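Local coordinates for hypothetical protein (Legionella pneumophila subsp. pneumophila, PDB 4KH9) that is of unknown function but binds calcium and belongs to the three-domain DUF4785 family, at residues I83-I88 / K139-T144; I53-L58 / N145-A150. All blocks are in the same frame, centred on the assembly; numbering follows the deposited sequence.

Interaction 1 of 2, residues I83-I88 / K139-T144; sequences IPELLI and KSKDIT
L86 and L87 pair with S140 and K139 in a short antiparallel ladder, and K141, just past the ladder, reaches back across to E85 in a salt bridge. The side chains of K141 and E85 cross obliquely. K141 starts with CG anti to the backbone N (chi1 -166°) and bends at chi3; its NZ meets E85 OE1 at 2.8 Å from the anti side of the carboxylate, 20° out of its plane. Lower down the same side chain, CE lies 3.7 Å from L87 CD2, and here lysine and leucine cross at about a right angle. A water accepts from K141 NZ and donates to L86 O, so two partners grip the ammonium group. Beneath these side chains the backbones are joined by L87 N to K139 O (2.7 Å, nearly straight at 175°), by K139 N to L87 O and, where the ladder ends, by K141 N to E85 O at 2.9 Å; L86 and S140 make the non-hydrogen-bonded pair. P84 sets CB and CG against the S140 hydroxyl, with L55 also touching the proline. S140 OG sits 3.1 Å from P84 CB and donates to D142 O at 2.6 Å.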
loop_
_atom_site.group_PDB
_atom_site.type_symbol
_atom_site.label_atom_id
_atom_site.label_comp_id
_atom_site.label_asym_id
_atom_site.label_seq_id
_atom_site.Cartn_x
_atom_site.Cartn_y
_atom_site.Cartn_z
ATOM N N ILE A 83 -25.367 -9.423 12.265
ATOM C CA ILE A 83 -25.654 -8.010 12.055
ATOM C C ILE A 83 -27.071 -7.780 12.601
ATOM O O ILE A 83 -27.919 -8.658 12.445
ATOM C CB ILE A 83 -25.492 -7.676 10.532
ATOM C CG1 ILE A 83 -24.031 -7.351 10.198
ATOM C CG2 ILE A 83 -26.405 -6.547 10.024
ATOM C CD1 ILE A 83 -23.831 -6.970 8.751
ATOM N N PRO A 84 -27.369 -6.642 13.253
ATOM C CA PRO A 84 -28.744 -6.429 13.723
ATOM C C PRO A 84 -29.679 -6.154 12.565
ATOM O O PRO A 84 -29.192 -5.909 11.451
ATOM C CB PRO A 84 -28.627 -5.183 14.612
ATOM C CG PRO A 84 -27.176 -4.815 14.658
ATOM C CD PRO A 84 -26.516 -5.457 13.512
ATOM N N GLU A 85 -31.004 -6.158 12.811
ATOM C CA GLU A 85 -31.986 -5.702 11.811
ATOM C C GLU A 85 -31.812 -4.204 11.749
ATOM O O GLU A 85 -31.759 -3.562 12.807
ATOM C CB GLU A 85 -33.421 -6.108 12.184
ATOM C CG GLU A 85 -33.926 -7.350 11.484
ATOM C CD GLU A 85 -35.334 -7.759 11.884
ATOM O OE1 GLU A 85 -36.199 -6.868 12.058
ATOM O OE2 GLU A 85 -35.580 -8.982 11.987
ATOM N N LEU A 86 -31.622 -3.651 10.561
ATOM C CA LEU A 86 -31.278 -2.259 10.450
ATOM C C LEU A 86 -32.376 -1.391 9.867
ATOM O O LEU A 86 -33.146 -1.812 9.009
ATOM C CB LEU A 86 -29.996 -2.110 9.575
ATOM C CG LEU A 86 -28.686 -2.753 10.159
ATOM C CD1 LEU A 86 -27.605 -2.847 9.100
ATOM C CD2 LEU A 86 -28.145 -2.000 11.397
ATOM N N LEU A 87 -32.380 -0.133 10.313
ATOM C CA LEU A 87 -33.269 0.925 9.837
ATOM C C LEU A 87 -32.431 2.040 9.236
ATOM O O LEU A 87 -31.254 2.197 9.593
ATOM C CB LEU A 87 -34.155 1.479 10.975
ATOM C CG LEU A 87 -35.040 0.483 11.733
ATOM C CD1 LEU A 87 -35.566 1.098 13.028
ATOM C CD2 LEU A 87 -36.193 -0.004 10.868
ATOM N N ILE A 88 -33.035 2.830 8.369
ATOM C CA ILE A 88 -32.348 3.973 7.793
ATOM C C ILE A 88 -33.332 5.167 7.721
ATOM O O ILE A 88 -34.476 5.055 7.263
ATOM C CB ILE A 88 -31.675 3.667 6.420
ATOM C CG1 ILE A 88 -30.717 4.812 5.980
ATOM C CG2 ILE A 88 -32.691 3.243 5.346
ATOM C CD1 ILE A 88 -29.699 4.454 4.826
ATOM N N LYS A 139 -29.468 2.990 11.737
ATOM C CA LYS A 139 -29.768 2.667 13.124
ATOM C C LYS A 139 -30.139 1.193 13.256
ATOM O O LYS A 139 -30.690 0.571 12.339
ATOM C CB LYS A 139 -30.939 3.568 13.613
ATOM C CG LYS A 139 -31.233 3.551 15.120
ATOM C CD LYS A 139 -32.621 4.114 15.429
ATOM C CE LYS A 139 -32.621 5.555 15.882
ATOM N NZ LYS A 139 -32.175 5.695 17.296
ATOM N N SER A 140 -29.838 0.653 14.415
ATOM C CA SER A 140 -30.202 -0.697 14.794
ATOM C C SER A 140 -31.649 -0.689 15.267
ATOM O O SER A 140 -32.076 0.268 15.905
ATOM C CB SER A 140 -29.270 -1.169 15.901
ATOM O OG SER A 140 -29.402 -2.564 16.041
ATOM N N LYS A 141 -32.405 -1.738 14.974
ATOM C CA LYS A 141 -33.801 -1.844 15.408
ATOM C C LYS A 141 -33.820 -2.197 16.923
ATOM O O LYS A 141 -34.651 -1.693 17.684
ATOM C CB LYS A 141 -34.517 -2.891 14.535
ATOM C CG LYS A 141 -36.032 -2.883 14.633
ATOM C CD LYS A 141 -36.685 -3.837 13.614
ATOM C CE LYS A 141 -36.492 -3.427 12.164
ATOM N NZ LYS A 141 -37.123 -4.369 11.201
ATOM N N ASP A 142 -32.865 -3.040 17.347
ATOM C CA ASP A 142 -32.686 -3.465 18.738
ATOM C C ASP A 142 -31.212 -3.865 18.971
ATOM O O ASP A 142 -30.423 -3.864 18.028
ATOM C CB ASP A 142 -33.629 -4.642 19.063
ATOM C CG ASP A 142 -33.348 -5.919 18.274
ATOM O OD1 ASP A 142 -32.612 -5.849 17.252
ATOM O OD2 ASP A 142 -33.861 -6.983 18.675
ATOM N N ILE A 143 -30.839 -4.194 20.195
ATOM C CA ILE A 143 -29.500 -4.696 20.468
ATOM C C ILE A 143 -29.675 -5.970 21.280
ATOM O O ILE A 143 -30.562 -6.038 22.119
ATOM C CB ILE A 143 -28.515 -3.680 21.133
ATOM C CG1 ILE A 143 -29.012 -3.167 22.510
ATOM C CG2 ILE A 143 -28.184 -2.523 20.191
ATOM C CD1 ILE A 143 -28.004 -2.294 23.318
ATOM N N THR A 144 -28.892 -6.997 20.976
ATOM C CA THR A 144 -28.904 -8.265 21.698
ATOM C C THR A 144 -27.432 -8.636 21.966
ATOM O O THR A 144 -26.548 -8.031 21.361
ATOM C CB THR A 144 -29.679 -9.384 20.950
ATOM O OG1 THR A 144 -28.867 -9.890 19.900
ATOM C CG2 THR A 144 -31.065 -8.957 20.434
HETATM O O HOH W 1 -35.149 -3.758 8.868
#

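Interaction 2 of 2, residues I53-L58 / N145-A150; sequences ISLEQL and NKYADA
A capping box starts the short helix 55-60 just as strand 48-54 ends, and the loop leading into strand 150-156 docks against this junction through L55 and Y147. S54 is the N-cap. Its OG, placed between the backbone N and the carbonyl carbon (chi1 69°), accepts from Q57 N at 3.1 Å, and Q57 returns the bond through OE1, which takes S54 N at 2.9 Å. The exchange ties the first turn of the helix to the residue before it. S54 also pairs with A150 as a non-hydrogen-bonded antiparallel pair, and here the strands come close: A150 CA makes a CA-H...O contact with I53 O at 3.2 Å. One residue further on, L55 N donates to D149 O at 2.9 Å. The first amide of the helix is thereby spent on the incoming loop. In the L55 side chain CG stands anti to the backbone N (chi1 -174°), and both methyls beyond it touch the loop. CD2 lies 4.1 Å from Y147 CB and 3.8 Å from A148 O, while CD1 approaches the tyrosine ring obliquely, the two side chains crossing at about a right angle. I143 also touches L55, extending the apolar patch, and the Y147 hydroxyl is hydrogen-bonded to D142. What results is a strand running straight into a helix whose N-terminus is closed by a capping box, with an antiparallel neighbour strand beginning beside the N-cap.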
loop_
_atom_site.group_PDB
_atom_site.type_symbol
_atom_site.label_atom_id
_atom_site.label_comp_id
_atom_site.label_asym_id
_atom_site.label_seq_id
_atom_site.Cartn_x
_atom_site.Cartn_y
_atom_site.Cartn_z
ATOM N N ILE A 53 -17.523 1.201 13.397
ATOM C CA ILE A 53 -18.563 1.692 14.287
ATOM C C ILE A 53 -18.926 0.585 15.295
ATOM O O ILE A 53 -18.788 -0.600 14.991
ATOM C CB ILE A 53 -19.832 2.202 13.531
ATOM C CG1 ILE A 53 -20.588 1.055 12.861
ATOM C CG2 ILE A 53 -19.522 3.338 12.531
ATOM C CD1 ILE A 53 -21.952 1.240 12.833
ATOM N N SER A 54 -19.410 0.976 16.466
ATOM C CA SER A 54 -19.814 0.011 17.473
ATOM C C SER A 54 -21.300 -0.202 17.432
ATOM O O SER A 54 -22.028 0.610 16.871
ATOM C CB SER A 54 -19.394 0.492 18.860
ATOM O OG SER A 54 -20.164 1.623 19.228
ATOM N N LEU A 55 -21.758 -1.267 18.083
ATOM C CA LEU A 55 -23.170 -1.561 18.254
ATOM C C LEU A 55 -23.846 -0.412 19.056
ATOM O O LEU A 55 -24.953 -0.024 18.726
ATOM C CB LEU A 55 -23.296 -2.914 18.965
ATOM C CG LEU A 55 -24.684 -3.497 19.119
ATOM C CD1 LEU A 55 -25.386 -3.717 17.748
ATOM C CD2 LEU A 55 -24.622 -4.776 19.909
ATOM N N GLU A 56 -23.123 0.205 20.024
ATOM C CA GLU A 56 -23.610 1.356 20.807
ATOM C C GLU A 56 -23.877 2.564 19.886
ATOM O O GLU A 56 -24.823 3.299 20.113
ATOM C CB GLU A 56 -22.615 1.759 21.931
ATOM C CG GLU A 56 -22.494 0.766 23.088
ATOM C CD GLU A 56 -21.668 -0.485 22.835
ATOM O OE1 GLU A 56 -21.040 -0.594 21.759
ATOM O OE2 GLU A 56 -21.637 -1.358 23.729
ATOM N N GLN A 57 -23.037 2.785 18.879
ATOM C CA GLN A 57 -23.249 3.874 17.926
ATOM C C GLN A 57 -24.472 3.562 17.033
ATOM O O GLN A 57 -25.276 4.458 16.774
ATOM C CB GLN A 57 -21.988 4.111 17.078
ATOM C CG GLN A 57 -20.812 4.700 17.902
ATOM C CD GLN A 57 -19.516 4.791 17.137
ATOM O OE1 GLN A 57 -19.139 3.893 16.405
ATOM N NE2 GLN A 57 -18.753 5.841 17.357
ATOM N N LEU A 58 -24.619 2.303 16.591
ATOM C CA LEU A 58 -25.760 1.857 15.783
ATOM C C LEU A 58 -27.067 2.051 16.499
ATOM O O LEU A 58 -28.050 2.350 15.854
ATOM C CB LEU A 58 -25.660 0.373 15.394
ATOM C CG LEU A 58 -24.992 -0.030 14.102
ATOM C CD1 LEU A 58 -25.009 -1.575 13.968
ATOM C CD2 LEU A 58 -25.674 0.622 12.841
ATOM N N ASN A 145 -27.186 -9.653 22.818
ATOM C CA ASN A 145 -25.839 -10.157 23.111
ATOM C C ASN A 145 -25.369 -11.124 21.998
ATOM O O ASN A 145 -24.329 -11.750 22.150
ATOM C CB ASN A 145 -25.821 -10.851 24.490
ATOM C CG ASN A 145 -26.837 -11.972 24.651
ATOM O OD1 ASN A 145 -27.626 -12.270 23.738
ATOM N ND2 ASN A 145 -26.847 -12.622 25.808
ATOM N N LYS A 146 -26.133 -11.242 20.891
ATOM C CA LYS A 146 -25.831 -12.115 19.739
ATOM C C LYS A 146 -25.230 -11.340 18.554
ATOM O O LYS A 146 -24.666 -11.941 17.631
ATOM C CB LYS A 146 -27.119 -12.832 19.270
ATOM C CG LYS A 146 -27.533 -14.003 20.180
ATOM C CD LYS A 146 -28.897 -14.630 19.794
ATOM C CE LYS A 146 -28.966 -15.369 18.464
ATOM N NZ LYS A 146 -28.157 -16.617 18.453
ATOM N N TYR A 147 -25.383 -10.006 18.567
ATOM C CA TYR A 147 -24.877 -9.186 17.491
ATOM C C TYR A 147 -23.406 -8.935 17.693
ATOM O O TYR A 147 -22.908 -9.011 18.828
ATOM C CB TYR A 147 -25.656 -7.850 17.396
ATOM C CG TYR A 147 -27.169 -7.975 17.238
ATOM C CD1 TYR A 147 -27.732 -9.007 16.492
ATOM C CD2 TYR A 147 -28.021 -7.002 17.747
ATOM C CE1 TYR A 147 -29.114 -9.110 16.326
ATOM C CE2 TYR A 147 -29.395 -7.068 17.550
ATOM C CZ TYR A 147 -29.940 -8.132 16.852
ATOM O OH TYR A 147 -31.298 -8.177 16.657
ATOM N N ALA A 148 -22.692 -8.643 16.600
ATOM C CA ALA A 148 -21.280 -8.298 16.699
ATOM C C ALA A 148 -21.107 -7.000 17.496
ATOM O O ALA A 148 -22.001 -6.152 17.513
ATOM C CB ALA A 148 -20.677 -8.142 15.301
ATOM N N ASP A 149 -19.971 -6.859 18.164
ATOM C CA ASP A 149 -19.617 -5.650 18.921
ATOM C C ASP A 149 -19.406 -4.453 18.024
ATOM O O ASP A 149 -19.722 -3.327 18.412
ATOM C CB ASP A 149 -18.310 -5.877 19.688
ATOM C CG ASP A 149 -18.380 -6.754 20.916
ATOM O OD1 ASP A 149 -19.510 -7.105 21.338
ATOM O OD2 ASP A 149 -17.310 -7.033 21.499
ATOM N N ALA A 150 -18.822 -4.703 16.833
ATOM C CA ALA A 150 -18.431 -3.654 15.916
ATOM C C ALA A 150 -18.605 -4.066 14.451
ATOM O O ALA A 150 -18.766 -5.249 14.114
ATOM C CB ALA A 150 -16.992 -3.249 16.174
#

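In the fold
Both interactions lie in the N-terminal DUF4785 domain, with centres about 9 Å apart, and each joins a pair of strands in a different four-stranded antiparallel sheet. Interaction 1 joins strands 86-89 and 135-140; interaction 2 sits where strands 48-54 and 150-156 meet. Along the chain, interaction 1 is nested within the loop closed by interaction 2, and the run from 139 to 150 passes from one sheet to the other. Helix 55-60 makes the matching passage, continuing to strand 62-65. The contacts meet directly: S140 N probably bonds to L58 O, and P84 packs on the Y147 ring. Together they connect the two sheets at one end of the domain.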